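Local atomic coordinates of CAMK/CAMK2 protein kinase (Salpingoeca rosetta, PDB entry 5IG1), a protein that probably phosphorylates serine and threonine side chains of other proteins with ATP under calcium/calmodulin control, this chain carrying the kinase domain of the longer protein. Residues N114-S119 and D280-V285; T246-E251 and H273-R278; N136-D141 and L165-E170; S71-E76 and Q130-K135. All coordinates share one frame; numbering follows the deposited sequence.

Interaction 1. Residues N114-S119 and D280-V285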
loop_
_atom_site.group_PDB
_atom_site.type_symbol
_atom_site.label_atom_id
_atom_site.label_comp_id
_atom_site.label_asym_id
_atom_site.label_seq_id
_atom_site.Cartn_x
_atom_site.Cartn_y
_atom_site.Cartn_z
ATOM N N ASN A 114 15.911 11.374 4.909
ATOM C CA ASN A 114 16.307 12.145 3.747
ATOM C C ASN A 114 15.758 11.464 2.502
ATOM O O ASN A 114 15.106 10.417 2.575
ATOM C CB ASN A 114 17.831 12.299 3.685
ATOM C CG ASN A 114 18.555 10.970 3.630
ATOM O OD1 ASN A 114 17.986 9.921 3.929
ATOM N ND2 ASN A 114 19.829 11.013 3.256
ATOM N N GLU A 115 16.036 12.066 1.344
ATOM C CA GLU A 115 15.525 11.519 0.094
ATOM C C GLU A 115 16.035 10.112 -0.148
ATOM O O GLU A 115 15.365 9.327 -0.820
ATOM C CB GLU A 115 15.917 12.401 -1.090
ATOM C CG GLU A 115 15.198 13.718 -1.204
ATOM C CD GLU A 115 15.561 14.419 -2.491
ATOM O OE1 GLU A 115 15.994 13.715 -3.428
ATOM O OE2 GLU A 115 15.429 15.661 -2.566
ATOM N N LYS A 116 17.230 9.786 0.351
ATOM C CA LYS A 116 17.766 8.443 0.153
ATOM C C LYS A 116 16.906 7.402 0.858
ATOM O O LYS A 116 16.618 6.342 0.290
ATOM C CB LYS A 116 19.215 8.380 0.634
ATOM C CG LYS A 116 20.161 9.288 -0.136
ATOM C CD LYS A 116 21.582 9.153 0.363
ATOM C CE LYS A 116 22.494 10.200 -0.259
ATOM N NZ LYS A 116 22.574 10.060 -1.735
ATOM N N ASP A 117 16.481 7.689 2.092
ATOM C CA ASP A 117 15.545 6.800 2.772
ATOM C C ASP A 117 14.243 6.682 1.989
ATOM O O ASP A 117 13.724 5.578 1.781
ATOM C CB ASP A 117 15.276 7.302 4.189
ATOM C CG ASP A 117 16.528 7.351 5.035
ATOM O OD1 ASP A 117 17.582 6.887 4.551
ATOM O OD2 ASP A 117 16.460 7.838 6.185
ATOM N N ALA A 118 13.705 7.820 1.539
ATOM C CA ALA A 118 12.467 7.794 0.768
ATOM C C ALA A 118 12.634 6.994 -0.516
ATOM O O ALA A 118 11.682 6.362 -0.992
ATOM C CB ALA A 118 12.015 9.221 0.461
ATOM N N SER A 119 13.838 6.994 -1.076
ATOM C CA SER A 119 14.120 6.243 -2.288
ATOM C C SER A 119 14.264 4.762 -1.996
ATOM O O SER A 119 13.957 3.936 -2.856
ATOM C CB SER A 119 15.387 6.786 -2.954
ATOM O OG SER A 119 15.629 6.151 -4.198
ATOM N N ASP A 280 23.051 7.532 -5.102
ATOM C CA ASP A 280 23.579 8.846 -4.755
ATOM C C ASP A 280 22.881 9.982 -5.492
ATOM O O ASP A 280 23.312 11.135 -5.383
ATOM C CB ASP A 280 25.087 8.902 -5.027
ATOM C CG ASP A 280 25.451 8.376 -6.399
ATOM O OD1 ASP A 280 25.223 9.094 -7.394
ATOM O OD2 ASP A 280 25.970 7.244 -6.480
ATOM N N VAL A 281 21.832 9.692 -6.249
ATOM C CA VAL A 281 21.037 10.734 -6.890
ATOM C C VAL A 281 20.111 11.388 -5.864
ATOM O O VAL A 281 20.064 12.626 -5.805
ATOM C CB VAL A 281 20.266 10.173 -8.096
ATOM C CG1 VAL A 281 19.192 11.144 -8.550
ATOM C CG2 VAL A 281 21.230 9.885 -9.223
ATOM N N PRO A 282 19.377 10.640 -5.028
ATOM C CA PRO A 282 18.499 11.304 -4.055
ATOM C C PRO A 282 19.277 12.179 -3.085
ATOM O O PRO A 282 20.450 11.937 -2.792
ATOM C CB PRO A 282 17.814 10.139 -3.327
ATOM C CG PRO A 282 18.654 8.961 -3.598
ATOM C CD PRO A 282 19.218 9.175 -4.967
ATOM N N GLY A 283 18.602 13.220 -2.602
ATOM C CA GLY A 283 19.228 14.136 -1.671
ATOM C C GLY A 283 19.623 13.458 -0.375
ATOM O O GLY A 283 19.110 12.401 0.003
ATOM N N SER A 284 20.569 14.094 0.318
ATOM C CA SER A 284 21.116 13.559 1.557
ATOM C C SER A 284 20.723 14.347 2.792
ATOM O O SER A 284 20.743 13.783 3.889
ATOM C CB SER A 284 22.644 13.520 1.489
ATOM O OG SER A 284 23.156 14.838 1.439
ATOM N N VAL A 285 20.367 15.623 2.642
ATOM C CA VAL A 285 20.084 16.461 3.798
ATOM C C VAL A 285 18.864 15.923 4.536
ATOM O O VAL A 285 17.931 15.380 3.929
ATOM C CB VAL A 285 19.892 17.927 3.366
ATOM C CG1 VAL A 285 18.601 18.104 2.580
ATOM C CG2 VAL A 285 19.927 18.855 4.576
#
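The bond from G283 N to E115 OE1 is 2.8 Å long and almost linear, with 177° at the hydrogen. E115 CG lies beside its own backbone N (chi1 -72°), the chain extended beyond it, and the N-H meets the carboxylate from above, 73° out of its plane. E115 OE1 is also hydrogen-bonded to T246 OG1 and W275 NE1, which makes it an acceptor shared by three groups. An alanine here would probably leave G283 N, W275 NE1 and T246 OG1 without this shared partner. Two further side chains donate to loop carbonyls: K116 NZ to P282 O at 3.0 Å, and N114 ND2 to S284 O at 3.0 Å, the amide nitrogen standing above that carbonyl plane. K116 N reaches G283 O only weakly. N114 is the N-cap of helix 115-134, its OD1 accepting from D117 N at 3.3 Å, so one amide both caps the helix and ties down the loop. That loop follows helix 274-277 and leads to helix 288-302, probably the start of the regulatory segment, as in other CaMKII kinases. Apolar contacts centre on P282, whose CG lies 3.8 Å from K116 CG and 4.0 Å from S119 CB, while S119 OG bonds to W275 O.

Interaction 2. Residues T246-E251 and H273-R278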
loop_
_atom_site.group_PDB
_atom_site.type_symbol
_atom_site.label_atom_id
_atom_site.label_comp_id
_atom_site.label_asym_id
_atom_site.label_seq_id
_atom_site.Cartn_x
_atom_site.Cartn_y
_atom_site.Cartn_z
ATOM N N THR A 246 15.773 17.380 -4.610
ATOM C CA THR A 246 16.432 17.171 -5.891
ATOM C C THR A 246 15.429 17.321 -7.029
ATOM O O THR A 246 14.269 16.914 -6.914
ATOM C CB THR A 246 17.064 15.781 -5.947
ATOM O OG1 THR A 246 16.041 14.788 -5.799
ATOM C CG2 THR A 246 18.086 15.618 -4.846
ATOM N N THR A 247 15.877 17.924 -8.132
ATOM C CA THR A 247 15.030 17.954 -9.314
ATOM C C THR A 247 14.778 16.554 -9.850
ATOM O O THR A 247 13.795 16.348 -10.563
ATOM C CB THR A 247 15.645 18.825 -10.413
ATOM O OG1 THR A 247 16.914 18.286 -10.796
ATOM C CG2 THR A 247 15.818 20.261 -9.927
ATOM N N ALA A 248 15.639 15.588 -9.519
ATOM C CA ALA A 248 15.391 14.212 -9.935
ATOM C C ALA A 248 14.113 13.679 -9.308
ATOM O O ALA A 248 13.276 13.078 -9.988
ATOM C CB ALA A 248 16.577 13.323 -9.564
ATOM N N ALA A 249 13.946 13.893 -8.004
ATOM C CA ALA A 249 12.718 13.476 -7.343
ATOM C C ALA A 249 11.513 14.211 -7.917
ATOM O O ALA A 249 10.478 13.594 -8.198
ATOM C CB ALA A 249 12.830 13.709 -5.837
ATOM N N LYS A 250 11.637 15.529 -8.116
ATOM C CA LYS A 250 10.532 16.301 -8.677
ATOM C C LYS A 250 10.120 15.757 -10.037
ATOM O O LYS A 250 8.926 15.587 -10.312
ATOM C CB LYS A 250 10.917 17.776 -8.800
ATOM C CG LYS A 250 11.244 18.486 -7.490
ATOM C CD LYS A 250 11.130 19.994 -7.671
ATOM C CE LYS A 250 11.911 20.765 -6.620
ATOM N NZ LYS A 250 13.351 20.933 -6.978
ATOM N N GLU A 251 11.097 15.482 -10.902
ATOM C CA GLU A 251 10.793 14.943 -12.221
ATOM C C GLU A 251 10.177 13.555 -12.116
ATOM O O GLU A 251 9.267 13.213 -12.881
ATOM C CB GLU A 251 12.058 14.916 -13.078
ATOM C CG GLU A 251 12.533 16.294 -13.513
ATOM C CD GLU A 251 13.891 16.264 -14.187
ATOM O OE1 GLU A 251 14.437 15.155 -14.377
ATOM O OE2 GLU A 251 14.413 17.349 -14.523
ATOM N N HIS A 273 14.760 4.475 -12.995
ATOM C CA HIS A 273 14.936 5.920 -12.903
ATOM C C HIS A 273 16.132 6.241 -12.004
ATOM O O HIS A 273 16.336 5.575 -10.983
ATOM C CB HIS A 273 13.670 6.579 -12.350
ATOM C CG HIS A 273 13.697 8.078 -12.376
ATOM N ND1 HIS A 273 14.387 8.829 -11.448
ATOM C CD2 HIS A 273 13.111 8.965 -13.214
ATOM C CE1 HIS A 273 14.225 10.113 -11.714
ATOM N NE2 HIS A 273 13.454 10.222 -12.782
ATOM N N PRO A 274 16.939 7.245 -12.358
ATOM C CA PRO A 274 18.160 7.511 -11.573
ATOM C C PRO A 274 17.894 7.766 -10.101
ATOM O O PRO A 274 18.708 7.364 -9.260
ATOM C CB PRO A 274 18.770 8.744 -12.264
ATOM C CG PRO A 274 17.667 9.321 -13.099
ATOM C CD PRO A 274 16.808 8.155 -13.507
ATOM N N TRP A 275 16.772 8.400 -9.756
ATOM C CA TRP A 275 16.476 8.655 -8.351
ATOM C C TRP A 275 16.187 7.374 -7.577
ATOM O O TRP A 275 16.269 7.380 -6.343
ATOM C CB TRP A 275 15.294 9.620 -8.227
ATOM C CG TRP A 275 15.118 10.183 -6.850
ATOM C CD1 TRP A 275 15.748 11.272 -6.325
ATOM C CD2 TRP A 275 14.246 9.691 -5.824
ATOM N NE1 TRP A 275 15.324 11.490 -5.037
ATOM C CE2 TRP A 275 14.406 10.529 -4.703
ATOM C CE3 TRP A 275 13.353 8.620 -5.742
ATOM C CZ2 TRP A 275 13.709 10.327 -3.514
ATOM C CZ3 TRP A 275 12.653 8.427 -4.567
ATOM C CH2 TRP A 275 12.838 9.272 -3.466
ATOM N N ILE A 276 15.867 6.283 -8.267
ATOM C CA ILE A 276 15.550 5.004 -7.633
ATOM C C ILE A 276 16.721 4.030 -7.712
ATOM O O ILE A 276 17.024 3.334 -6.743
ATOM C CB ILE A 276 14.284 4.387 -8.268
ATOM C CG1 ILE A 276 13.078 5.310 -8.100
ATOM C CG2 ILE A 276 13.993 3.028 -7.646
ATOM C CD1 ILE A 276 12.466 5.265 -6.723
ATOM N N ALA A 277 17.387 3.965 -8.864
ATOM C CA ALA A 277 18.415 2.958 -9.105
ATOM C C ALA A 277 19.805 3.394 -8.668
ATOM O O ALA A 277 20.628 2.542 -8.315
ATOM C CB ALA A 277 18.453 2.591 -10.590
ATOM N N ARG A 278 20.092 4.691 -8.700
ATOM C CA ARG A 278 21.398 5.206 -8.314
ATOM C C ARG A 278 21.361 5.636 -6.854
ATOM O O ARG A 278 20.503 6.426 -6.451
ATOM C CB ARG A 278 21.804 6.371 -9.215
ATOM C CG ARG A 278 22.156 5.955 -10.630
ATOM C CD ARG A 278 23.499 5.241 -10.668
ATOM N NE ARG A 278 23.789 4.672 -11.982
ATOM C CZ ARG A 278 24.286 5.362 -13.004
ATOM N NH1 ARG A 278 24.548 6.656 -12.871
ATOM N NH2 ARG A 278 24.520 4.755 -14.162
#
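T246 OG1, 3.6 Å from W275 CD1, is gripped by two groups: A249 N donates to it at 3.2 Å with 160° at the hydrogen, and E115 of helix 115-134 bonds to it from outside the two segments. The first of these bonds makes T246 the N-cap of helix 247-256. The contact joins that helix to helix 274-277 in the helical C-lobe of the protein kinase fold, and H273, P274 and W275 form the His-Pro-Trp sequence that many kinases carry near the end of this lobe. W275 is the main link. Its CG stands anti to the backbone N (chi1 -167°), its CB points toward helix 247-256, and the side chains of T246 and W275 cross at about a right angle. A249 CB sits over one face of the indole in a CH-pi contact, 3.8 Å from the centroid of the five-membered ring and 25° off its normal. The methyl is displaced toward the rim, which brings A249 CB to 3.4 Å from W275 NE1, a nitrogen that itself bonds to E115 OE1. A248 CB approaches more obliquely, 3.9 Å from W275 CD1. L208 and L212 of helix 198-213 also pack on the indole. H273 caps the second helix through its ring: ND1 accepts from W275 N at 3.0 Å, while H273 O takes both I276 N and A277 N. P274 CD lies over one face of the imidazole, and H273 CE1 comes to 3.6 Å from A248 O.

Interaction 3. Residues N136-D141 and L165-E170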
loop_
_atom_site.group_PDB
_atom_site.type_symbol
_atom_site.label_atom_id
_atom_site.label_comp_id
_atom_site.label_asym_id
_atom_site.label_seq_id
_atom_site.Cartn_x
_atom_site.Cartn_y
_atom_site.Cartn_z
ATOM N N ASN A 136 0.021 -9.334 -13.764
ATOM C CA ASN A 136 -1.212 -8.683 -14.212
ATOM C C ASN A 136 -2.142 -8.371 -13.042
ATOM O O ASN A 136 -3.366 -8.440 -13.158
ATOM C CB ASN A 136 -1.930 -9.524 -15.267
ATOM C CG ASN A 136 -1.260 -9.451 -16.612
ATOM O OD1 ASN A 136 -0.791 -8.392 -17.024
ATOM N ND2 ASN A 136 -1.205 -10.577 -17.308
ATOM N N ILE A 137 -1.556 -8.012 -11.906
ATOM C CA ILE A 137 -2.300 -7.691 -10.697
ATOM C C ILE A 137 -2.213 -6.193 -10.471
ATOM O O ILE A 137 -1.114 -5.623 -10.481
ATOM C CB ILE A 137 -1.756 -8.461 -9.484
ATOM C CG1 ILE A 137 -2.054 -9.956 -9.631
ATOM C CG2 ILE A 137 -2.337 -7.898 -8.191
ATOM C CD1 ILE A 137 -1.401 -10.813 -8.580
ATOM N N ILE A 138 -3.368 -5.558 -10.276
ATOM C CA ILE A 138 -3.465 -4.138 -9.953
ATOM C C ILE A 138 -3.918 -4.028 -8.507
ATOM O O ILE A 138 -5.031 -4.447 -8.172
ATOM C CB ILE A 138 -4.450 -3.409 -10.879
ATOM C CG1 ILE A 138 -4.212 -3.769 -12.346
ATOM C CG2 ILE A 138 -4.328 -1.922 -10.676
ATOM C CD1 ILE A 138 -5.343 -3.312 -13.267
ATOM N N HIS A 139 -3.063 -3.466 -7.649
ATOM C CA HIS A 139 -3.417 -3.325 -6.233
ATOM C C HIS A 139 -4.617 -2.398 -6.046
ATOM O O HIS A 139 -5.479 -2.653 -5.198
ATOM C CB HIS A 139 -2.211 -2.805 -5.446
ATOM C CG HIS A 139 -2.407 -2.794 -3.961
ATOM N ND1 HIS A 139 -3.193 -1.863 -3.313
ATOM C CD2 HIS A 139 -1.903 -3.597 -2.995
ATOM C CE1 HIS A 139 -3.177 -2.106 -2.014
ATOM N NE2 HIS A 139 -2.395 -3.146 -1.793
ATOM N N ARG A 140 -4.662 -1.301 -6.807
ATOM C CA ARG A 140 -5.779 -0.358 -6.870
ATOM C C ARG A 140 -5.947 0.498 -5.619
ATOM O O ARG A 140 -6.632 1.525 -5.666
ATOM C CB ARG A 140 -7.099 -1.082 -7.159
ATOM C CG ARG A 140 -7.267 -1.533 -8.592
ATOM C CD ARG A 140 -8.745 -1.557 -8.958
ATOM N NE ARG A 140 -9.540 -2.273 -7.964
ATOM C CZ ARG A 140 -10.866 -2.237 -7.905
ATOM N NH1 ARG A 140 -11.545 -1.506 -8.786
ATOM N NH2 ARG A 140 -11.508 -2.920 -6.961
ATOM N N ASP A 141 -5.352 0.102 -4.498
ATOM C CA ASP A 141 -5.576 0.809 -3.239
ATOM C C ASP A 141 -4.266 0.972 -2.469
ATOM O O ASP A 141 -4.160 0.634 -1.290
ATOM C CB ASP A 141 -6.627 0.085 -2.401
ATOM C CG ASP A 141 -7.128 0.923 -1.246
ATOM O OD1 ASP A 141 -7.187 2.163 -1.391
ATOM O OD2 ASP A 141 -7.463 0.344 -0.192
ATOM N N LEU A 165 -8.886 -4.958 -2.581
ATOM C CA LEU A 165 -9.340 -4.246 -3.767
ATOM C C LEU A 165 -8.575 -4.647 -5.019
ATOM O O LEU A 165 -8.897 -4.154 -6.108
ATOM C CB LEU A 165 -9.223 -2.732 -3.555
ATOM C CG LEU A 165 -10.277 -2.115 -2.639
ATOM C CD1 LEU A 165 -10.090 -0.620 -2.539
ATOM C CD2 LEU A 165 -11.668 -2.451 -3.145
ATOM N N ALA A 166 -7.585 -5.529 -4.890
ATOM C CA ALA A 166 -6.768 -5.924 -6.028
ATOM C C ALA A 166 -7.613 -6.609 -7.094
ATOM O O ALA A 166 -8.557 -7.342 -6.797
ATOM C CB ALA A 166 -5.642 -6.855 -5.577
ATOM N N VAL A 167 -7.258 -6.363 -8.355
ATOM C CA VAL A 167 -7.927 -6.977 -9.492
ATOM C C VAL A 167 -6.878 -7.596 -10.400
ATOM O O VAL A 167 -5.699 -7.239 -10.365
ATOM C CB VAL A 167 -8.789 -5.971 -10.283
ATOM C CG1 VAL A 167 -9.897 -5.414 -9.401
ATOM C CG2 VAL A 167 -7.921 -4.854 -10.840
ATOM N N ILE A 168 -7.331 -8.533 -11.227
ATOM C CA ILE A 168 -6.490 -9.192 -12.219
ATOM C C ILE A 168 -6.888 -8.675 -13.591
ATOM O O ILE A 168 -8.048 -8.802 -14.000
ATOM C CB ILE A 168 -6.616 -10.719 -12.149
ATOM C CG1 ILE A 168 -6.315 -11.207 -10.736
ATOM C CG2 ILE A 168 -5.671 -11.371 -13.144
ATOM C CD1 ILE A 168 -6.305 -12.702 -10.616
ATOM N N MET A 169 -5.923 -8.100 -14.303
ATOM C CA MET A 169 -6.146 -7.505 -15.615
ATOM C C MET A 169 -5.729 -8.509 -16.683
ATOM O O MET A 169 -4.534 -8.748 -16.885
ATOM C CB MET A 169 -5.360 -6.203 -15.742
ATOM C CG MET A 169 -5.421 -5.569 -17.104
ATOM S SD MET A 169 -4.207 -4.256 -17.237
ATOM C CE MET A 169 -2.703 -5.171 -16.899
ATOM N N GLU A 170 -6.710 -9.084 -17.379
ATOM C CA GLU A 170 -6.446 -10.136 -18.356
ATOM C C GLU A 170 -6.317 -9.639 -19.787
ATOM O O GLU A 170 -5.625 -10.280 -20.585
ATOM C CB GLU A 170 -7.553 -11.195 -18.315
ATOM C CG GLU A 170 -7.446 -12.171 -17.163
ATOM C CD GLU A 170 -8.566 -13.189 -17.161
ATOM O OE1 GLU A 170 -9.716 -12.829 -17.495
ATOM O OE2 GLU A 170 -8.295 -14.359 -16.830
#
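One carbonyl oxygen, L165 O, is held side-on by two nitrogens of R140: NE at 2.7 Å and NH2 at 3.0 Å. The oxygen lies close to the guanidinium plane, at most 7° out. A bend at chi3 (-50°) swings NE toward this carbonyl, and V167 CG1 sits over one face, 3.4 Å above the plane and offset toward the rim. NH1 bonds to Y195 OH. The backbones form a short antiparallel ladder: I138 N donates to V167 O at 2.9 Å, V167 N returns a bond to I138 O, and M169 N closes on N136 O at 2.8 Å. I137 and I168, a non-hydrogen-bonded pair, put their side chains on the face that meets I69 of helix 57-72. On the other face I138 CB packs against V167 CG2 at 3.8 Å, with I138 CD1 against M169 CB at 3.8 Å. L165 CD1 touches D141 CB at 3.5 Å. The H139 side chain starts out away from 165-170, its NE2 bonding to T161 O and its ring meeting F163 edge-to-face. H139, R140 and D141 are the His-Arg-Asp motif that opens the kinase catalytic loop, here joined to the start of the activation segment just after the Asp-Phe-Gly motif containing F163.

Interaction 4. Residues S71-E76 and Q130-K135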
loop_
_atom_site.group_PDB
_atom_site.type_symbol
_atom_site.label_atom_id
_atom_site.label_comp_id
_atom_site.label_asym_id
_atom_site.label_seq_id
_atom_site.Cartn_x
_atom_site.Cartn_y
_atom_site.Cartn_z
ATOM N N SER A 71 -2.335 -15.492 -2.861
ATOM C CA SER A 71 -1.604 -16.743 -3.002
ATOM C C SER A 71 -0.738 -16.742 -4.255
ATOM O O SER A 71 0.289 -17.428 -4.295
ATOM C CB SER A 71 -2.573 -17.926 -3.012
ATOM O OG SER A 71 -3.356 -17.922 -4.190
ATOM N N SER A 72 -1.121 -15.969 -5.275
ATOM C CA SER A 72 -0.287 -15.835 -6.465
ATOM C C SER A 72 0.980 -15.025 -6.217
ATOM O O SER A 72 1.890 -15.063 -7.050
ATOM C CB SER A 72 -1.090 -15.191 -7.597
ATOM O OG SER A 72 -2.174 -16.014 -7.983
ATOM N N LEU A 73 1.071 -14.313 -5.100
ATOM C CA LEU A 73 2.138 -13.352 -4.853
ATOM C C LEU A 73 3.132 -13.914 -3.844
ATOM O O LEU A 73 2.783 -14.127 -2.677
ATOM C CB LEU A 73 1.558 -12.034 -4.343
ATOM C CG LEU A 73 0.752 -11.255 -5.376
ATOM C CD1 LEU A 73 0.097 -10.048 -4.742
ATOM C CD2 LEU A 73 1.661 -10.841 -6.513
ATOM N N GLN A 74 4.367 -14.142 -4.289
ATOM C CA GLN A 74 5.469 -14.496 -3.393
ATOM C C GLN A 74 6.625 -13.537 -3.669
ATOM O O GLN A 74 7.391 -13.732 -4.617
ATOM C CB GLN A 74 5.899 -15.947 -3.568
ATOM C CG GLN A 74 7.003 -16.375 -2.604
ATOM C CD GLN A 74 7.362 -17.849 -2.732
ATOM O OE1 GLN A 74 6.737 -18.587 -3.493
ATOM N NE2 GLN A 74 8.371 -18.282 -1.984
ATOM N N HIS A 75 6.747 -12.504 -2.836
ATOM C CA HIS A 75 7.771 -11.486 -3.006
ATOM C C HIS A 75 8.212 -10.995 -1.636
ATOM O O HIS A 75 7.434 -11.003 -0.678
ATOM C CB HIS A 75 7.261 -10.316 -3.852
ATOM C CG HIS A 75 8.336 -9.381 -4.305
ATOM N ND1 HIS A 75 8.704 -8.263 -3.588
ATOM C CD2 HIS A 75 9.117 -9.395 -5.410
ATOM C CE1 HIS A 75 9.671 -7.631 -4.229
ATOM N NE2 HIS A 75 9.940 -8.297 -5.338
ATOM N N GLU A 76 9.473 -10.566 -1.558
ATOM C CA GLU A 76 10.030 -10.125 -0.283
ATOM C C GLU A 76 9.283 -8.911 0.266
ATOM O O GLU A 76 9.090 -8.790 1.482
ATOM C CB GLU A 76 11.520 -9.821 -0.454
ATOM C CG GLU A 76 12.168 -9.085 0.715
ATOM C CD GLU A 76 12.159 -9.892 1.999
ATOM O OE1 GLU A 76 11.618 -9.397 3.012
ATOM O OE2 GLU A 76 12.690 -11.023 1.993
ATOM N N GLN A 130 6.330 -4.258 -9.200
ATOM C CA GLN A 130 6.802 -4.906 -10.418
ATOM C C GLN A 130 6.432 -6.378 -10.413
ATOM O O GLN A 130 6.054 -6.936 -11.451
ATOM C CB GLN A 130 8.312 -4.736 -10.561
ATOM C CG GLN A 130 8.869 -5.365 -11.821
ATOM C CD GLN A 130 10.366 -5.161 -11.968
ATOM O OE1 GLN A 130 10.843 -4.710 -13.012
ATOM N NE2 GLN A 130 11.118 -5.504 -10.928
ATOM N N HIS A 131 6.534 -7.021 -9.245
ATOM C CA HIS A 131 6.096 -8.406 -9.136
ATOM C C HIS A 131 4.593 -8.531 -9.321
ATOM O O HIS A 131 4.122 -9.501 -9.924
ATOM C CB HIS A 131 6.508 -8.993 -7.787
ATOM C CG HIS A 131 6.202 -10.451 -7.646
ATOM N ND1 HIS A 131 5.317 -10.940 -6.708
ATOM C CD2 HIS A 131 6.657 -11.528 -8.329
ATOM C CE1 HIS A 131 5.245 -12.254 -6.815
ATOM N NE2 HIS A 131 6.047 -12.635 -7.793
ATOM N N CYS A 132 3.824 -7.571 -8.810
ATOM C CA CYS A 132 2.376 -7.626 -8.986
ATOM C C CYS A 132 1.996 -7.449 -10.451
ATOM O O CYS A 132 1.304 -8.292 -11.032
ATOM C CB CYS A 132 1.702 -6.568 -8.111
ATOM S SG CYS A 132 1.753 -6.962 -6.364
ATOM N N HIS A 133 2.457 -6.359 -11.067
ATOM C CA HIS A 133 2.091 -6.048 -12.444
ATOM C C HIS A 133 2.610 -7.094 -13.420
ATOM O O HIS A 133 1.984 -7.327 -14.460
ATOM C CB HIS A 133 2.617 -4.664 -12.822
ATOM C CG HIS A 133 2.099 -3.563 -11.952
ATOM N ND1 HIS A 133 2.448 -2.243 -12.142
ATOM C CD2 HIS A 133 1.262 -3.582 -10.888
ATOM C CE1 HIS A 133 1.856 -1.498 -11.225
ATOM N NE2 HIS A 133 1.127 -2.286 -10.453
ATOM N N SER A 134 3.755 -7.713 -13.114
ATOM C CA SER A 134 4.233 -8.827 -13.928
ATOM C C SER A 134 3.211 -9.952 -13.977
ATOM O O SER A 134 3.090 -10.640 -14.996
ATOM C CB SER A 134 5.551 -9.355 -13.380
ATOM O OG SER A 134 5.330 -10.059 -12.170
ATOM N N LYS A 135 2.470 -10.149 -12.889
ATOM C CA LYS A 135 1.403 -11.131 -12.835
ATOM C C LYS A 135 0.042 -10.526 -13.162
ATOM O O LYS A 135 -0.986 -11.145 -12.864
ATOM C CB LYS A 135 1.381 -11.798 -11.458
ATOM C CG LYS A 135 2.699 -12.478 -11.109
ATOM C CD LYS A 135 2.511 -13.655 -10.157
ATOM C CE LYS A 135 3.776 -14.505 -10.097
ATOM N NZ LYS A 135 3.592 -15.732 -9.271
#
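H131 reaches from helix 115-134 toward residues 73-75. CB lies 3.6 Å from H75 CD2. CG is anti to the backbone N (chi1 -175°) and also faces H75. Farther out, ND1 sits 3.5 Å from H75 CB and 3.7 Å from L73 CD2, in contact with both side chains. At the tip, CE1 is 3.3 Å from Q74 N, which stands at the ring edge near its plane, and NE2 is 3.6 Å from Q74 O. The H75 and H131 rings are near parallel, with planes at 28°, but slid so far apart that they barely overlap, the centroids being 5.3 Å from each other. H75 ND1 is instead engaged by H77 N. An alanine in place of H131 would probably open a gap beside L73 CD2 and the Q74 backbone, since CB alone cannot fill the space of the ring. Two neighbours complete the contact. L73 CD1 rests on C132 SG at 3.9 Å, and both residues also touch F163. K135, extended beyond CG, donates from NZ to S72 O at 2.9 Å, nearly along the C=O axis (165° at the oxygen), so its ammonium holds the S72 carbonyl. Helix 57-72 is the αC helix of the kinase fold and 115-134 is αE; the αC-β4 loop, which leads to strand 81-86, packs here on αE, one of the places where the N-lobe meets the C-lobe of the kinase fold.

From the N terminus, 71-76 comes first and waits for 130-135 to close interaction 4, which ties the N-lobe to helix 115-134. Before it closes, that same helix has begun with 114-119, the first half of interaction 1, so interactions 1 and 4 cross. Interaction 3 follows directly, joined to interaction 4 through C132 O and I137 N, and closes the loop from 136-141 to 165-170. Interaction 2 then closes a short loop between 246-251 and 273-278. Both 3 and 2 nest, in series, inside the long loop that 280-285 finally closes. Interactions 1 and 2 touch at the far end of the C-lobe, with interaction 3 about 30 Å from interaction 1, centre to centre.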